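Local atomic coordinates of amidase (Bacillus anthracis, PDB entry 5EWQ), a protein that probably hydrolyses carboxylic acid amides to the free acid and ammonia. Residues D79-I91 with G185-I197. Residues are numbered along the deposited sequence; the frame is centred on the assembly and turned at random.
Sequences DQNGITLNSVTEI and GKKGQNLNPYGPI
Lys187 reaches into the loop ahead of strand 88-91 and is held by two side-chain amides. Its chain bends at chi2 (60°) and again at chi4, which carries the ammonium past the backbone of Val88. There NZ donates to Gln80 OE1 at 2.7 Å and to Asn86 OD1 at 2.9 Å. It stands about 30° off the carbonyl plane of each. Gln80 meets the lysine from the opposite direction. The other end of the Asn86 amide faces 185-197: ND2 makes weak bonds to Lys187 O (3.3 Å, nearly straight) and Gln189 O. Next to it, Leu191 N donates to Leu85 O at 2.8 Å. Beyond lies an apolar patch. Leu85 CD1 meets Pro193 CB at 3.7 Å, the two side chains crossing at about a right angle, and Ile83 CD1 touches Pro196 CG. At the other end of the contact, past Lys187, Lys186 NZ forms a long, weak salt bridge with Glu90 OE2 (3.4 Å); each has a stronger partner elsewhere, Asp123 for Lys186 and Arg21 for Glu90. Thr89 and Glu90 form a classic beta bulge opposite Lys165. The contact joins 185-197, with its short strand 188-189, to the loop leading from helix 64-79 into strand 88-91, an outer strand of the amidase fold's mixed sheet.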
loop_
_atom_site.group_PDB
_atom_site.type_symbol
_atom_site.label_atom_id
_atom_site.label_comp_id
_atom_site.label_asym_id
_atom_site.label_seq_id
_atom_site.Cartn_x
_atom_site.Cartn_y
_atom_site.Cartn_z
ATOM N N ASP A 79 -17.639 4.486 4.542
ATOM C CA ASP A 79 -17.113 3.547 3.556
ATOM C C ASP A 79 -18.220 2.714 2.916
ATOM O O ASP A 79 -18.225 2.510 1.703
ATOM C CB ASP A 79 -16.067 2.627 4.190
ATOM C CG ASP A 79 -15.373 1.743 3.168
ATOM O OD1 ASP A 79 -14.419 2.221 2.518
ATOM O OD2 ASP A 79 -15.782 0.571 3.016
ATOM N N GLN A 80 -19.154 2.234 3.732
ATOM C CA GLN A 80 -20.259 1.427 3.229
ATOM C C GLN A 80 -21.565 2.220 3.220
ATOM O O GLN A 80 -22.594 1.739 2.745
ATOM C CB GLN A 80 -20.415 0.154 4.062
ATOM C CG GLN A 80 -19.195 -0.754 4.028
ATOM C CD GLN A 80 -18.848 -1.214 2.623
ATOM O OE1 GLN A 80 -19.710 -1.689 1.882
ATOM N NE2 GLN A 80 -17.583 -1.065 2.246
ATOM N N ASN A 81 -21.515 3.438 3.749
ATOM C CA ASN A 81 -22.655 4.347 3.697
ATOM C C ASN A 81 -22.196 5.776 3.437
ATOM O O ASN A 81 -21.001 6.033 3.293
ATOM C CB ASN A 81 -23.465 4.280 4.992
ATOM C CG ASN A 81 -24.195 2.961 5.156
ATOM O OD1 ASN A 81 -25.228 2.728 4.526
ATOM N ND2 ASN A 81 -23.665 2.092 6.009
ATOM N N GLY A 82 -23.148 6.701 3.379
ATOM C CA GLY A 82 -22.843 8.091 3.100
ATOM C C GLY A 82 -22.185 8.255 1.744
ATOM O O GLY A 82 -22.769 7.909 0.718
ATOM N N ILE A 83 -20.961 8.774 1.743
ATOM C CA ILE A 83 -20.208 8.957 0.509
ATOM C C ILE A 83 -19.861 7.598 -0.105
ATOM O O ILE A 83 -19.649 7.490 -1.315
ATOM C CB ILE A 83 -18.919 9.785 0.752
ATOM C CG1 ILE A 83 -18.290 10.219 -0.574
ATOM C CG2 ILE A 83 -17.927 9.018 1.614
ATOM C CD1 ILE A 83 -19.175 11.126 -1.401
ATOM N N THR A 84 -19.823 6.570 0.741
ATOM C CA THR A 84 -19.616 5.183 0.320
ATOM C C THR A 84 -18.378 5.018 -0.559
ATOM O O THR A 84 -18.485 4.777 -1.761
ATOM C CB THR A 84 -20.848 4.640 -0.434
ATOM O OG1 THR A 84 -22.045 5.111 0.201
ATOM C CG2 THR A 84 -20.847 3.116 -0.444
ATOM N N LEU A 85 -17.204 5.148 0.050
ATOM C CA LEU A 85 -15.946 5.026 -0.678
ATOM C C LEU A 85 -15.691 3.585 -1.103
ATOM O O LEU A 85 -15.004 3.337 -2.097
ATOM C CB LEU A 85 -14.782 5.535 0.174
ATOM C CG LEU A 85 -14.892 6.977 0.670
ATOM C CD1 LEU A 85 -13.686 7.351 1.517
ATOM C CD2 LEU A 85 -15.050 7.941 -0.496
ATOM N N ASN A 86 -16.252 2.645 -0.344
ATOM C CA ASN A 86 -16.112 1.218 -0.619
ATOM C C ASN A 86 -14.653 0.801 -0.761
ATOM O O ASN A 86 -14.223 0.360 -1.828
ATOM C CB ASN A 86 -16.891 0.839 -1.883
ATOM C CG ASN A 86 -17.100 -0.659 -2.014
ATOM O OD1 ASN A 86 -17.047 -1.393 -1.027
ATOM N ND2 ASN A 86 -17.343 -1.119 -3.236
ATOM N N SER A 87 -13.893 0.952 0.318
ATOM C CA SER A 87 -12.468 0.652 0.296
ATOM C C SER A 87 -12.111 -0.480 1.251
ATOM O O SER A 87 -10.953 -0.890 1.335
ATOM C CB SER A 87 -11.658 1.898 0.649
ATOM O OG SER A 87 -11.935 2.325 1.971
ATOM N N VAL A 88 -13.111 -0.981 1.969
ATOM C CA VAL A 88 -12.900 -2.057 2.929
ATOM C C VAL A 88 -13.590 -3.340 2.480
ATOM O O VAL A 88 -14.797 -3.354 2.241
ATOM C CB VAL A 88 -13.414 -1.669 4.326
ATOM C CG1 VAL A 88 -13.212 -2.815 5.302
ATOM C CG2 VAL A 88 -12.711 -0.414 4.816
ATOM N N THR A 89 -12.816 -4.416 2.363
ATOM C CA THR A 89 -13.362 -5.707 1.964
ATOM C C THR A 89 -13.774 -6.535 3.172
ATOM O O THR A 89 -14.839 -7.150 3.179
ATOM C CB THR A 89 -12.355 -6.522 1.130
ATOM O OG1 THR A 89 -11.102 -6.590 1.823
ATOM C CG2 THR A 89 -12.144 -5.883 -0.231
ATOM N N GLU A 90 -12.927 -6.549 4.194
ATOM C CA GLU A 90 -13.173 -7.382 5.361
ATOM C C GLU A 90 -12.992 -6.617 6.666
ATOM O O GLU A 90 -12.208 -5.671 6.741
ATOM C CB GLU A 90 -12.246 -8.599 5.343
ATOM C CG GLU A 90 -12.905 -9.880 5.813
ATOM C CD GLU A 90 -13.902 -10.419 4.805
ATOM O OE1 GLU A 90 -14.919 -11.010 5.229
ATOM O OE2 GLU A 90 -13.665 -10.255 3.588
ATOM N N ILE A 91 -13.727 -7.034 7.691
ATOM C CA ILE A 91 -13.598 -6.463 9.026
ATOM C C ILE A 91 -13.433 -7.572 10.054
ATOM O O ILE A 91 -14.215 -8.520 10.081
ATOM C CB ILE A 91 -14.819 -5.596 9.400
ATOM C CG1 ILE A 91 -14.814 -4.292 8.601
ATOM C CG2 ILE A 91 -14.825 -5.289 10.891
ATOM C CD1 ILE A 91 -13.659 -3.375 8.939
ATOM N N GLY A 185 -13.948 -7.788 -8.084
ATOM C CA GLY A 185 -15.163 -8.575 -8.198
ATOM C C GLY A 185 -15.692 -9.020 -6.848
ATOM O O GLY A 185 -16.826 -9.482 -6.737
ATOM N N LYS A 186 -14.865 -8.873 -5.819
ATOM C CA LYS A 186 -15.224 -9.296 -4.471
ATOM C C LYS A 186 -16.085 -8.266 -3.747
ATOM O O LYS A 186 -17.133 -8.601 -3.194
ATOM C CB LYS A 186 -13.961 -9.575 -3.655
ATOM C CG LYS A 186 -14.223 -9.973 -2.215
ATOM C CD LYS A 186 -12.926 -10.073 -1.436
ATOM C CE LYS A 186 -13.166 -10.525 -0.006
ATOM N NZ LYS A 186 -11.894 -10.604 0.764
ATOM N N LYS A 187 -15.640 -7.013 -3.752
ATOM C CA LYS A 187 -16.319 -5.967 -2.995
ATOM C C LYS A 187 -16.925 -4.892 -3.895
ATOM O O LYS A 187 -17.982 -4.339 -3.587
ATOM C CB LYS A 187 -15.353 -5.323 -2.000
ATOM C CG LYS A 187 -16.038 -4.487 -0.937
ATOM C CD LYS A 187 -17.005 -5.332 -0.121
ATOM C CE LYS A 187 -17.792 -4.481 0.860
ATOM N NZ LYS A 187 -18.668 -3.497 0.165
ATOM N N GLY A 188 -16.256 -4.595 -5.003
ATOM C CA GLY A 188 -16.743 -3.591 -5.931
ATOM C C GLY A 188 -15.726 -2.503 -6.217
ATOM O O GLY A 188 -14.520 -2.723 -6.112
ATOM N N GLN A 189 -16.219 -1.320 -6.570
ATOM C CA GLN A 189 -15.353 -0.217 -6.975
ATOM C C GLN A 189 -14.914 0.656 -5.803
ATOM O O GLN A 189 -15.733 1.087 -4.993
ATOM C CB GLN A 189 -16.060 0.650 -8.019
ATOM C CG GLN A 189 -15.277 1.887 -8.428
ATOM C CD GLN A 189 -13.995 1.547 -9.159
ATOM O OE1 GLN A 189 -14.018 0.881 -10.194
ATOM N NE2 GLN A 189 -12.868 1.997 -8.621
ATOM N N ASN A 190 -13.612 0.911 -5.727
ATOM C CA ASN A 190 -13.056 1.827 -4.741
ATOM C C ASN A 190 -13.207 3.264 -5.226
ATOM O O ASN A 190 -12.969 3.554 -6.399
ATOM C CB ASN A 190 -11.581 1.506 -4.486
ATOM C CG ASN A 190 -11.115 1.919 -3.102
ATOM O OD1 ASN A 190 -10.523 1.120 -2.379
ATOM N ND2 ASN A 190 -11.366 3.169 -2.731
ATOM N N LEU A 191 -13.601 4.160 -4.326
ATOM C CA LEU A 191 -13.758 5.568 -4.677
ATOM C C LEU A 191 -12.720 6.446 -3.982
ATOM O O LEU A 191 -12.340 6.195 -2.839
ATOM C CB LEU A 191 -15.169 6.050 -4.333
ATOM C CG LEU A 191 -16.310 5.331 -5.056
ATOM C CD1 LEU A 191 -17.642 5.977 -4.716
ATOM C CD2 LEU A 191 -16.081 5.319 -6.562
ATOM N N ASN A 192 -12.259 7.475 -4.687
ATOM C CA ASN A 192 -11.269 8.399 -4.147
ATOM C C ASN A 192 -11.937 9.419 -3.231
ATOM O O ASN A 192 -12.804 10.173 -3.669
ATOM C CB ASN A 192 -10.519 9.102 -5.284
ATOM C CG ASN A 192 -9.270 9.829 -4.810
ATOM O OD1 ASN A 192 -9.269 10.486 -3.768
ATOM N ND2 ASN A 192 -8.196 9.715 -5.583
ATOM N N PRO A 193 -11.527 9.444 -1.952
ATOM C CA PRO A 193 -12.116 10.308 -0.922
ATOM C C PRO A 193 -12.006 11.802 -1.230
ATOM O O PRO A 193 -12.725 12.598 -0.624
ATOM C CB PRO A 193 -11.308 9.957 0.335
ATOM C CG PRO A 193 -10.045 9.345 -0.172
ATOM C CD PRO A 193 -10.438 8.612 -1.412
ATOM N N TYR A 194 -11.127 12.174 -2.153
ATOM C CA TYR A 194 -10.960 13.577 -2.521
ATOM C C TYR A 194 -11.885 13.977 -3.664
ATOM O O TYR A 194 -11.948 15.146 -4.043
ATOM C CB TYR A 194 -9.505 13.860 -2.898
ATOM C CG TYR A 194 -8.577 13.909 -1.708
ATOM C CD1 TYR A 194 -8.381 15.091 -1.007
ATOM C CD2 TYR A 194 -7.901 12.774 -1.282
ATOM C CE1 TYR A 194 -7.536 15.144 0.083
ATOM C CE2 TYR A 194 -7.053 12.817 -0.191
ATOM C CZ TYR A 194 -6.875 14.005 0.487
ATOM O OH TYR A 194 -6.032 14.054 1.572
ATOM N N GLY A 195 -12.604 13.001 -4.208
ATOM C CA GLY A 195 -13.536 13.255 -5.290
ATOM C C GLY A 195 -13.962 11.982 -5.996
ATOM O O GLY A 195 -13.384 11.617 -7.021
ATOM N N PRO A 196 -14.980 11.298 -5.448
ATOM C CA PRO A 196 -15.510 10.046 -6.001
ATOM C C PRO A 196 -15.905 10.187 -7.467
ATOM O O PRO A 196 -16.392 11.247 -7.860
ATOM C CB PRO A 196 -16.738 9.771 -5.127
ATOM C CG PRO A 196 -16.436 10.457 -3.840
ATOM C CD PRO A 196 -15.682 11.697 -4.217
ATOM N N ILE A 197 -15.671 9.136 -8.252
ATOM C CA ILE A 197 -15.937 9.119 -9.695
ATOM C C ILE A 197 -15.084 10.134 -10.460
ATOM O O ILE A 197 -14.465 9.795 -11.470
ATOM C CB ILE A 197 -17.430 9.378 -10.008
ATOM C CG1 ILE A 197 -18.313 8.367 -9.274
ATOM C CG2 ILE A 197 -17.680 9.320 -11.507
ATOM C CD1 ILE A 197 -18.048 6.930 -9.663
#